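Local structure of putative tryptophan halogenase (Xanthomonas campestris pv. campestris, 6Y1W) at residues A[58-63]-A[348-353]; A[64-69]-A[161-166]; A[266-271]-A[399-404]. The protein is a flavin-dependent halogenase related to tryptophan halogenases, probably using FAD in monooxygenase-type chemistry. All coordinates share one frame; numbering follows the deposited sequence.

Interaction 1 (A[58-63]-A[348-353]); sequences VGEATI and STNIHL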
loop_
_atom_site.group_PDB
_atom_site.type_symbol
_atom_site.label_atom_id
_atom_site.label_comp_id
_atom_site.label_asym_id
_atom_site.label_seq_id
_atom_site.Cartn_x
_atom_site.Cartn_y
_atom_site.Cartn_z
ATOM N N VAL A 58 -5.708 -28.098 -20.172
ATOM C CA VAL A 58 -6.275 -26.795 -19.813
ATOM C C VAL A 58 -5.254 -25.694 -20.080
ATOM O O VAL A 58 -4.134 -25.756 -19.573
ATOM C CB VAL A 58 -6.671 -26.790 -18.332
ATOM C CG1 VAL A 58 -7.025 -25.365 -17.865
ATOM C CG2 VAL A 58 -7.818 -27.819 -18.048
ATOM N N GLY A 59 -5.589 -24.763 -20.975
ATOM C CA GLY A 59 -4.767 -23.554 -21.203
ATOM C C GLY A 59 -5.259 -22.425 -20.304
ATOM O O GLY A 59 -6.450 -22.195 -20.194
ATOM N N GLU A 60 -4.323 -21.701 -19.686
ATOM C CA GLU A 60 -4.686 -20.688 -18.712
ATOM C C GLU A 60 -3.791 -19.471 -18.857
ATOM O O GLU A 60 -2.584 -19.614 -19.073
ATOM C CB GLU A 60 -4.566 -21.305 -17.298
ATOM C CG GLU A 60 -5.008 -20.416 -16.198
ATOM C CD GLU A 60 -5.351 -21.176 -14.900
ATOM O OE1 GLU A 60 -5.384 -22.430 -14.845
ATOM O OE2 GLU A 60 -5.634 -20.471 -13.918
ATOM N N ALA A 61 -4.359 -18.267 -18.713
ATOM C CA ALA A 61 -3.558 -17.046 -18.678
ATOM C C ALA A 61 -3.234 -16.632 -17.225
ATOM O O ALA A 61 -3.891 -17.048 -16.271
ATOM C CB ALA A 61 -4.298 -15.915 -19.407
ATOM N N THR A 62 -2.162 -15.858 -17.078
ATOM C CA THR A 62 -1.621 -15.501 -15.765
ATOM C C THR A 62 -1.322 -14.001 -15.754
ATOM O O THR A 62 -1.559 -13.271 -16.740
ATOM C CB THR A 62 -0.327 -16.288 -15.427
ATOM O OG1 THR A 62 0.644 -16.091 -16.460
ATOM C CG2 THR A 62 -0.573 -17.803 -15.318
ATOM N N ILE A 63 -0.848 -13.519 -14.617
ATOM C CA ILE A 63 -0.482 -12.107 -14.473
ATOM C C ILE A 63 0.912 -11.982 -13.864
ATOM O O ILE A 63 1.499 -13.001 -13.442
ATOM C CB ILE A 63 -1.565 -11.345 -13.680
ATOM C CG1 ILE A 63 -1.883 -12.017 -12.363
ATOM C CG2 ILE A 63 -2.873 -11.245 -14.524
ATOM C CD1 ILE A 63 -2.911 -11.172 -11.544
ATOM N N SER A 348 -7.741 -12.997 -15.526
ATOM C CA SER A 348 -6.657 -13.970 -15.338
ATOM C C SER A 348 -6.122 -13.958 -13.907
ATOM O O SER A 348 -4.914 -13.899 -13.684
ATOM C CB SER A 348 -5.489 -13.759 -16.330
ATOM O OG SER A 348 -5.924 -13.436 -17.675
ATOM N N THR A 349 -7.022 -14.064 -12.933
ATOM C CA THR A 349 -6.642 -13.967 -11.522
ATOM C C THR A 349 -6.597 -15.318 -10.792
ATOM O O THR A 349 -6.206 -15.331 -9.623
ATOM C CB THR A 349 -7.584 -13.023 -10.760
ATOM O OG1 THR A 349 -8.965 -13.325 -11.054
ATOM C CG2 THR A 349 -7.297 -11.561 -11.093
ATOM N N ASN A 350 -6.935 -16.452 -11.421
ATOM C CA ASN A 350 -7.048 -17.718 -10.667
ATOM C C ASN A 350 -5.718 -18.131 -10.031
ATOM O O ASN A 350 -5.619 -18.363 -8.812
ATOM C CB ASN A 350 -7.543 -18.836 -11.605
ATOM C CG ASN A 350 -7.458 -20.222 -10.960
ATOM O OD1 ASN A 350 -8.088 -20.429 -9.929
ATOM N ND2 ASN A 350 -6.688 -21.175 -11.550
ATOM N N ILE A 351 -4.671 -18.261 -10.853
ATOM C CA ILE A 351 -3.379 -18.677 -10.309
ATOM C C ILE A 351 -2.812 -17.643 -9.345
ATOM O O ILE A 351 -2.190 -18.005 -8.335
ATOM C CB ILE A 351 -2.437 -19.026 -11.477
ATOM C CG1 ILE A 351 -2.790 -20.438 -11.948
ATOM C CG2 ILE A 351 -0.941 -18.960 -11.048
ATOM C CD1 ILE A 351 -2.069 -20.848 -13.235
ATOM N N HIS A 352 -3.060 -16.361 -9.598
ATOM C CA HIS A 352 -2.623 -15.301 -8.694
ATOM C C HIS A 352 -3.228 -15.474 -7.310
ATOM O O HIS A 352 -2.550 -15.279 -6.292
ATOM C CB HIS A 352 -3.019 -13.958 -9.297
ATOM C CG HIS A 352 -2.902 -12.827 -8.330
ATOM N ND1 HIS A 352 -1.716 -12.159 -8.111
ATOM C CD2 HIS A 352 -3.826 -12.236 -7.537
ATOM C CE1 HIS A 352 -1.914 -11.197 -7.219
ATOM N NE2 HIS A 352 -3.191 -11.220 -6.863
ATOM N N LEU A 353 -4.519 -15.815 -7.250
ATOM C CA LEU A 353 -5.148 -15.948 -5.948
ATOM C C LEU A 353 -4.621 -17.154 -5.194
ATOM O O LEU A 353 -4.535 -17.100 -3.971
ATOM C CB LEU A 353 -6.666 -16.028 -6.090
ATOM C CG LEU A 353 -7.252 -14.639 -6.377
ATOM C CD1 LEU A 353 -8.669 -14.796 -6.938
ATOM C CD2 LEU A 353 -7.233 -13.705 -5.166
HETATM O O HOH W 1 -4.769 -17.870 -13.877
#

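Interaction 2 (A[64-69]-A[161-166]); sequences PSLVTF and YAYHLD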
loop_
_atom_site.group_PDB
_atom_site.type_symbol
_atom_site.label_atom_id
_atom_site.label_comp_id
_atom_site.label_asym_id
_atom_site.label_seq_id
_atom_site.Cartn_x
_atom_site.Cartn_y
_atom_site.Cartn_z
ATOM N N PRO A 64 1.495 -10.781 -13.828
ATOM C CA PRO A 64 2.946 -10.693 -13.568
ATOM C C PRO A 64 3.377 -11.157 -12.195
ATOM O O PRO A 64 4.576 -11.395 -12.000
ATOM C CB PRO A 64 3.246 -9.203 -13.772
ATOM C CG PRO A 64 2.240 -8.794 -14.865
ATOM C CD PRO A 64 0.993 -9.534 -14.465
ATOM N N SER A 65 2.472 -11.246 -11.223
ATOM C CA SER A 65 2.887 -11.790 -9.932
ATOM C C SER A 65 3.499 -13.185 -10.058
ATOM O O SER A 65 4.297 -13.576 -9.195
ATOM C CB SER A 65 1.691 -11.789 -8.977
ATOM O OG SER A 65 0.635 -12.585 -9.514
ATOM N N LEU A 66 3.138 -13.965 -11.088
ATOM C CA LEU A 66 3.724 -15.298 -11.179
ATOM C C LEU A 66 5.211 -15.213 -11.501
ATOM O O LEU A 66 5.966 -16.124 -11.155
ATOM C CB LEU A 66 3.031 -16.164 -12.232
ATOM C CG LEU A 66 3.331 -17.668 -12.134
ATOM C CD1 LEU A 66 2.745 -18.288 -10.861
ATOM C CD2 LEU A 66 2.762 -18.428 -13.328
ATOM N N VAL A 67 5.641 -14.160 -12.198
ATOM C CA VAL A 67 7.073 -13.983 -12.449
ATOM C C VAL A 67 7.805 -13.859 -11.120
ATOM O O VAL A 67 8.870 -14.458 -10.902
ATOM C CB VAL A 67 7.319 -12.750 -13.338
ATOM C CG1 VAL A 67 8.809 -12.627 -13.686
ATOM C CG2 VAL A 67 6.504 -12.823 -14.612
ATOM N N THR A 68 7.243 -13.076 -10.211
ATOM C CA THR A 68 7.819 -12.967 -8.874
ATOM C C THR A 68 7.790 -14.296 -8.129
ATOM O O THR A 68 8.761 -14.637 -7.442
ATOM C CB THR A 68 7.062 -11.887 -8.104
ATOM O OG1 THR A 68 7.204 -10.653 -8.809
ATOM C CG2 THR A 68 7.623 -11.735 -6.678
ATOM N N PHE A 69 6.678 -15.036 -8.188
ATOM C CA PHE A 69 6.613 -16.356 -7.534
ATOM C C PHE A 69 7.802 -17.238 -7.936
ATOM O O PHE A 69 8.436 -17.896 -7.093
ATOM C CB PHE A 69 5.288 -17.051 -7.933
ATOM C CG PHE A 69 4.945 -18.299 -7.117
ATOM C CD1 PHE A 69 4.756 -18.220 -5.743
ATOM C CD2 PHE A 69 4.776 -19.532 -7.763
ATOM C CE1 PHE A 69 4.370 -19.376 -5.005
ATOM C CE2 PHE A 69 4.425 -20.698 -7.040
ATOM C CZ PHE A 69 4.211 -20.610 -5.675
ATOM N N TYR A 161 5.071 -8.262 -18.136
ATOM C CA TYR A 161 4.509 -9.391 -18.879
ATOM C C TYR A 161 4.162 -10.519 -17.917
ATOM O O TYR A 161 4.563 -10.528 -16.743
ATOM C CB TYR A 161 5.492 -9.927 -19.948
ATOM C CG TYR A 161 6.719 -10.575 -19.326
ATOM C CD1 TYR A 161 7.864 -9.813 -19.022
ATOM C CD2 TYR A 161 6.742 -11.935 -19.042
ATOM C CE1 TYR A 161 8.946 -10.391 -18.395
ATOM C CE2 TYR A 161 7.857 -12.525 -18.423
ATOM C CZ TYR A 161 8.955 -11.736 -18.134
ATOM O OH TYR A 161 10.065 -12.284 -17.519
ATOM N N ALA A 162 3.402 -11.492 -18.447
ATOM C CA ALA A 162 3.156 -12.753 -17.756
ATOM C C ALA A 162 3.081 -13.852 -18.820
ATOM O O ALA A 162 3.719 -13.715 -19.876
ATOM C CB ALA A 162 1.881 -12.690 -16.913
ATOM N N TYR A 163 2.296 -14.918 -18.588
ATOM C CA TYR A 163 2.362 -16.111 -19.436
ATOM C C TYR A 163 0.981 -16.633 -19.794
ATOM O O TYR A 163 0.017 -16.491 -19.041
ATOM C CB TYR A 163 3.083 -17.266 -18.722
ATOM C CG TYR A 163 4.352 -16.842 -17.998
ATOM C CD1 TYR A 163 5.501 -16.588 -18.712
ATOM C CD2 TYR A 163 4.354 -16.721 -16.618
ATOM C CE1 TYR A 163 6.681 -16.203 -18.053
ATOM C CE2 TYR A 163 5.520 -16.327 -15.929
ATOM C CZ TYR A 163 6.676 -16.107 -16.660
ATOM O OH TYR A 163 7.790 -15.730 -15.932
ATOM N N HIS A 164 0.921 -17.319 -20.929
ATOM C CA HIS A 164 -0.131 -18.277 -21.208
ATOM C C HIS A 164 0.493 -19.647 -21.014
ATOM O O HIS A 164 1.570 -19.896 -21.556
ATOM C CB HIS A 164 -0.611 -18.121 -22.663
ATOM C CG HIS A 164 -1.081 -16.730 -23.003
ATOM N ND1 HIS A 164 -0.376 -15.896 -23.858
ATOM C CD2 HIS A 164 -2.153 -16.007 -22.570
ATOM C CE1 HIS A 164 -1.024 -14.745 -23.982
ATOM N NE2 HIS A 164 -2.095 -14.783 -23.200
ATOM N N LEU A 165 -0.161 -20.539 -20.254
ATOM C CA LEU A 165 0.500 -21.800 -19.956
ATOM C C LEU A 165 -0.494 -22.952 -19.954
ATOM O O LEU A 165 -1.708 -22.766 -19.877
ATOM C CB LEU A 165 1.260 -21.758 -18.607
ATOM C CG LEU A 165 0.457 -21.337 -17.360
ATOM C CD1 LEU A 165 -0.431 -22.476 -16.864
ATOM C CD2 LEU A 165 1.387 -20.870 -16.222
ATOM N N ASP A 166 0.049 -24.163 -20.073
ATOM C CA ASP A 166 -0.760 -25.373 -19.890
ATOM C C ASP A 166 -0.774 -25.674 -18.400
ATOM O O ASP A 166 0.273 -25.948 -17.809
ATOM C CB ASP A 166 -0.162 -26.547 -20.684
ATOM C CG ASP A 166 -1.033 -27.809 -20.585
ATOM O OD1 ASP A 166 -1.242 -28.303 -19.458
ATOM O OD2 ASP A 166 -1.536 -28.326 -21.621
#

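Interaction 3 (A[266-271]-A[399-404]); sequences ARADRA and TDRRDT. With BUD ((2S,3S)-butane-2,3-diol), chain J; BUD ((2S,3S)-butane-2,3-diol), chain I.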
loop_
_atom_site.group_PDB
_atom_site.type_symbol
_atom_site.label_atom_id
_atom_site.label_comp_id
_atom_site.label_asym_id
_atom_site.label_seq_id
_atom_site.Cartn_x
_atom_site.Cartn_y
_atom_site.Cartn_z
ATOM N N ALA A 266 -10.635 -11.554 -24.828
ATOM C CA ALA A 266 -11.876 -11.639 -24.049
ATOM C C ALA A 266 -12.977 -11.011 -24.889
ATOM O O ALA A 266 -13.114 -9.780 -24.907
ATOM C CB ALA A 266 -11.740 -10.899 -22.721
ATOM N N ARG A 267 -13.759 -11.847 -25.587
ATOM C CA ARG A 267 -14.699 -11.340 -26.584
ATOM C C ARG A 267 -16.112 -11.476 -26.033
ATOM O O ARG A 267 -16.636 -12.594 -25.950
ATOM C CB ARG A 267 -14.560 -12.106 -27.890
ATOM C CG ARG A 267 -15.595 -11.617 -28.959
ATOM C CD ARG A 267 -15.424 -12.432 -30.256
ATOM N NE ARG A 267 -14.225 -11.948 -30.941
ATOM C CZ ARG A 267 -13.751 -12.490 -32.059
ATOM N NH1 ARG A 267 -14.367 -13.551 -32.591
ATOM N NH2 ARG A 267 -12.679 -11.967 -32.636
ATOM N N ALA A 268 -16.744 -10.337 -25.724
ATOM C CA ALA A 268 -18.101 -10.374 -25.186
ATOM C C ALA A 268 -19.107 -10.756 -26.268
ATOM O O ALA A 268 -18.923 -10.451 -27.442
ATOM C CB ALA A 268 -18.474 -9.017 -24.602
ATOM N N ASP A 269 -20.172 -11.443 -25.845
ATOM C CA ASP A 269 -21.252 -11.837 -26.742
ATOM C C ASP A 269 -22.571 -11.370 -26.117
ATOM O O ASP A 269 -22.591 -10.340 -25.437
ATOM C CB ASP A 269 -21.229 -13.355 -26.984
ATOM C CG ASP A 269 -21.939 -13.739 -28.278
ATOM O OD1 ASP A 269 -21.367 -13.489 -29.368
ATOM O OD2 ASP A 269 -23.086 -14.245 -28.181
ATOM N N ARG A 270 -23.666 -12.094 -26.335
ATOM C CA ARG A 270 -24.986 -11.612 -25.894
ATOM C C ARG A 270 -25.219 -11.807 -24.406
ATOM O O ARG A 270 -25.925 -10.999 -23.784
ATOM C CB ARG A 270 -26.106 -12.358 -26.641
ATOM C CG ARG A 270 -26.139 -12.100 -28.133
ATOM C CD ARG A 270 -27.185 -13.067 -28.762
ATOM N NE ARG A 270 -28.488 -12.948 -28.092
ATOM C CZ ARG A 270 -29.363 -11.956 -28.309
ATOM N NH1 ARG A 270 -29.103 -10.984 -29.182
ATOM N NH2 ARG A 270 -30.503 -11.956 -27.634
ATOM N N ALA A 271 -24.682 -12.889 -23.823
ATOM C CA ALA A 271 -24.967 -13.253 -22.432
ATOM C C ALA A 271 -23.738 -13.913 -21.801
ATOM O O ALA A 271 -23.840 -14.788 -20.921
ATOM C CB ALA A 271 -26.189 -14.175 -22.329
ATOM N N THR A 399 -20.814 -0.217 -19.329
ATOM C CA THR A 399 -21.052 -0.628 -20.709
ATOM C C THR A 399 -22.106 0.286 -21.301
ATOM O O THR A 399 -22.996 0.755 -20.581
ATOM C CB THR A 399 -21.505 -2.099 -20.850
ATOM O OG1 THR A 399 -21.690 -2.378 -22.242
ATOM C CG2 THR A 399 -22.827 -2.370 -20.089
ATOM N N ASP A 400 -21.983 0.544 -22.608
ATOM C CA ASP A 400 -23.037 1.203 -23.382
ATOM C C ASP A 400 -24.093 0.225 -23.880
ATOM O O ASP A 400 -25.138 0.661 -24.401
ATOM C CB ASP A 400 -22.461 1.937 -24.598
ATOM C CG ASP A 400 -21.532 3.077 -24.231
ATOM O OD1 ASP A 400 -21.550 3.569 -23.079
ATOM O OD2 ASP A 400 -20.789 3.488 -25.135
ATOM N N ARG A 401 -23.858 -1.069 -23.728
ATOM C CA ARG A 401 -24.731 -2.065 -24.332
ATOM C C ARG A 401 -26.094 -2.093 -23.658
ATOM O O ARG A 401 -26.192 -2.193 -22.430
ATOM C CB ARG A 401 -24.082 -3.441 -24.261
ATOM C CG ARG A 401 -22.802 -3.506 -25.119
ATOM C CD ARG A 401 -22.294 -4.957 -25.263
ATOM N NE ARG A 401 -23.202 -5.830 -26.016
ATOM C CZ ARG A 401 -22.851 -7.020 -26.506
ATOM N NH1 ARG A 401 -21.604 -7.471 -26.330
ATOM N NH2 ARG A 401 -23.747 -7.786 -27.146
ATOM N N ARG A 402 -27.149 -2.073 -24.486
ATOM C CA ARG A 402 -28.515 -2.317 -24.032
ATOM C C ARG A 402 -29.213 -3.293 -24.972
ATOM O O ARG A 402 -30.456 -3.362 -25.007
ATOM C CB ARG A 402 -29.314 -1.006 -23.931
ATOM C CG ARG A 402 -28.641 0.070 -23.090
ATOM C CD ARG A 402 -28.641 -0.265 -21.599
ATOM N NE ARG A 402 -28.167 0.869 -20.816
ATOM C CZ ARG A 402 -26.896 1.131 -20.531
ATOM N NH1 ARG A 402 -26.593 2.216 -19.812
ATOM N NH2 ARG A 402 -25.934 0.308 -20.968
ATOM N N ASP A 403 -28.432 -4.057 -25.724
ATOM C CA ASP A 403 -28.988 -4.829 -26.831
ATOM C C ASP A 403 -29.527 -6.184 -26.428
ATOM O O ASP A 403 -30.149 -6.837 -27.265
ATOM C CB ASP A 403 -27.954 -5.021 -27.947
ATOM C CG ASP A 403 -26.625 -5.630 -27.445
ATOM O OD1 ASP A 403 -25.884 -4.898 -26.764
ATOM O OD2 ASP A 403 -26.346 -6.828 -27.718
ATOM N N THR A 404 -29.262 -6.668 -25.199
ATOM C CA THR A 404 -29.873 -7.882 -24.686
ATOM C C THR A 404 -30.301 -7.614 -23.251
ATOM O O THR A 404 -29.838 -6.642 -22.608
ATOM C CB THR A 404 -28.925 -9.105 -24.697
ATOM O OG1 THR A 404 -27.901 -8.899 -23.698
ATOM C CG2 THR A 404 -28.290 -9.303 -26.063
HETATM C C1 BUD J . -22.257 -9.855 -32.476
HETATM O O1 BUD J . -23.783 -11.134 -31.053
HETATM C C2 BUD J . -22.540 -10.477 -31.108
HETATM O O2 BUD J . -23.139 -9.952 -28.907
HETATM C C3 BUD J . -22.611 -9.376 -30.062
HETATM C C4 BUD J . -21.215 -8.854 -29.726
HETATM C C1 BUD I . -25.580 -18.298 -25.861
HETATM O O1 BUD I . -25.963 -16.146 -26.746
HETATM C C2 BUD I . -25.439 -16.806 -25.634
HETATM O O2 BUD I . -23.744 -15.123 -25.658
HETATM C C3 BUD I . -23.945 -16.490 -25.509
HETATM C C4 BUD I . -23.456 -16.875 -24.115
#

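Interaction 1 (A[58-63]-A[348-353])
The Glu60 carboxylate and the Asn350 amide are nearly coplanar, their planes 26° apart, whereas the His352 imidazole is met obliquely by Ile63 CD1, 3.6 Å from its CG. This contact joins strand 59-61 to the first turn of helix 350-363 at the heart of the flavin-dependent halogenase fold, beside Lys89, the predicted catalytic residue. Asn350 ND2 lies 2.7 Å from Glu60 OE2 in an almost straight bond (169° at the hydrogen), which uses the syn lone pair of OE2 and stays within the amide plane. Glu60 reaches it with CG anti to the backbone N (chi1 -175°) and an extended chain. A water also donates to OE2 and to Ala61 O, and accepts from Ile351 N at 3.1 Å, linking the strand to the helix start; the N-terminal end of the helix may help to stabilise a negative charge on Glu60. Ile351, predicted to bind FAD, brings CD1 to 3.7 Å from Glu60 CD and 4.0 Å from Thr62 CG2. Lys89 NZ is hydrogen-bonded to both Thr62 O and Ser348 OG, so both segments help to position it. Ala61 CB packs 3.4 Å from Ser348 OG.

Interaction 2 (A[64-69]-A[161-166])
Val67 holds CG1 anti to its backbone N (chi1 -176°) and CG2 beside that N, which turns the CG2 methyl to 3.4 Å from Tyr163 OH. Tyr163 answers with CG anti to its carbonyl carbon (chi1 -44°), and its side chain crosses that of Val67 at about a right angle. Tyr161 crosses Val67 in the same fashion, with its CE2 4.1 Å from Val67 CG2, so the valine packs against both tyrosines. Their hydroxyls both hydrogen-bond Glu77 OE2, so one carboxylate oxygen joins the two phenol ends. One helix position earlier, Leu66 CD2 touches Tyr163 CD2 and meets Leu165 CD2 tip to tip, each at 4.0 Å. Pro64, just ahead of these residues, brings its CG to 3.5 Å from Tyr161 O, while Ala162 CB approaches Pro64 N at 3.6 Å. Pro64 CA also makes a CA-H...O contact with Tyr161 O at 3.6 Å; the rest is largely apolar side-chain contact. Axes 8.3 Å apart and at 89° show the start of helix 65-73 set across strand 162-166, the middle strand of a three-stranded antiparallel sheet: a helix-on-sheet packing close to the predicted catalytic Lys89 of the halogenase fold.

Interaction 3 (A[266-271]-A[399-404])
Thr404 OG1 donates to Arg270 O at 2.9 Å, in the carbonyl plane and with a C=O...donor angle of 152°. Residues 269-271 form the turn of a beta hairpin, joining strand 263-268 to its antiparallel neighbour 272-278. Thr404 is also the N-cap of helix 405-412, its OG1 bonding Trp407 N, so one hydroxyl ties the helix start to that turn. OG1 sits between the backbone N and carbonyl carbon (chi1 70°), with CG2 anti to the carbonyl carbon and over one face of the Arg270 guanidinium, 3.5 Å above the plane and displaced toward the rim. Also in the first shell, Arg401 NH1 lies 3.2 Å from Asp269 O; NH1 is hydrogen-bonded to His96 O, and Asp269 O to Trp407 NE1. In the next shell, Asp403 holds Arg401 side-on through the syn lone pairs of both carboxylate oxygens: NE reaches OD1, and NH2 reaches OD2 at 2.8 Å in a salt bridge. This two-point grip fixes the rotation of the guanidinium. Further back, Thr399 OG1 accepts from Arg401 N to form an ST turn. Two butanediol molecules lie in adjoining pockets that share Asp269 and Arg270. Arg401 NH2 donates to O2 of the chain J diol at 2.9 Å. O2 of the chain I diol donates to Asp269 OD2 at 2.8 Å and accepts from Ala271 N, while OD2 also takes Arg270 N from above the carboxylate plane (49° out of it).

In the fold
Interactions 1 and 2 form one continuous unit: their centres are 8 Å apart, and strands 59-61 and 162-166 are neighbours in the same three-stranded sheet. Thr62 OG1 to Tyr163 O (2.7 Å) and His352 ND1 to Ser65 OG (2.8 Å) join them. Interaction 2 falls within the chain span of interaction 1, since 64-69 follows 58-63 directly and 161-166 precedes 348-353. Interaction 3, about 23 Å from interaction 1 and 29 Å from interaction 2 between centres, joins the end of strand 263-268, in the seven-stranded sheet, to the loop between helices 371-397 and 405-412. Its segments alternate with those of interaction 1. The first two lie beside the predicted catalytic Lys89; the third lies about 22 Å from the chain centre.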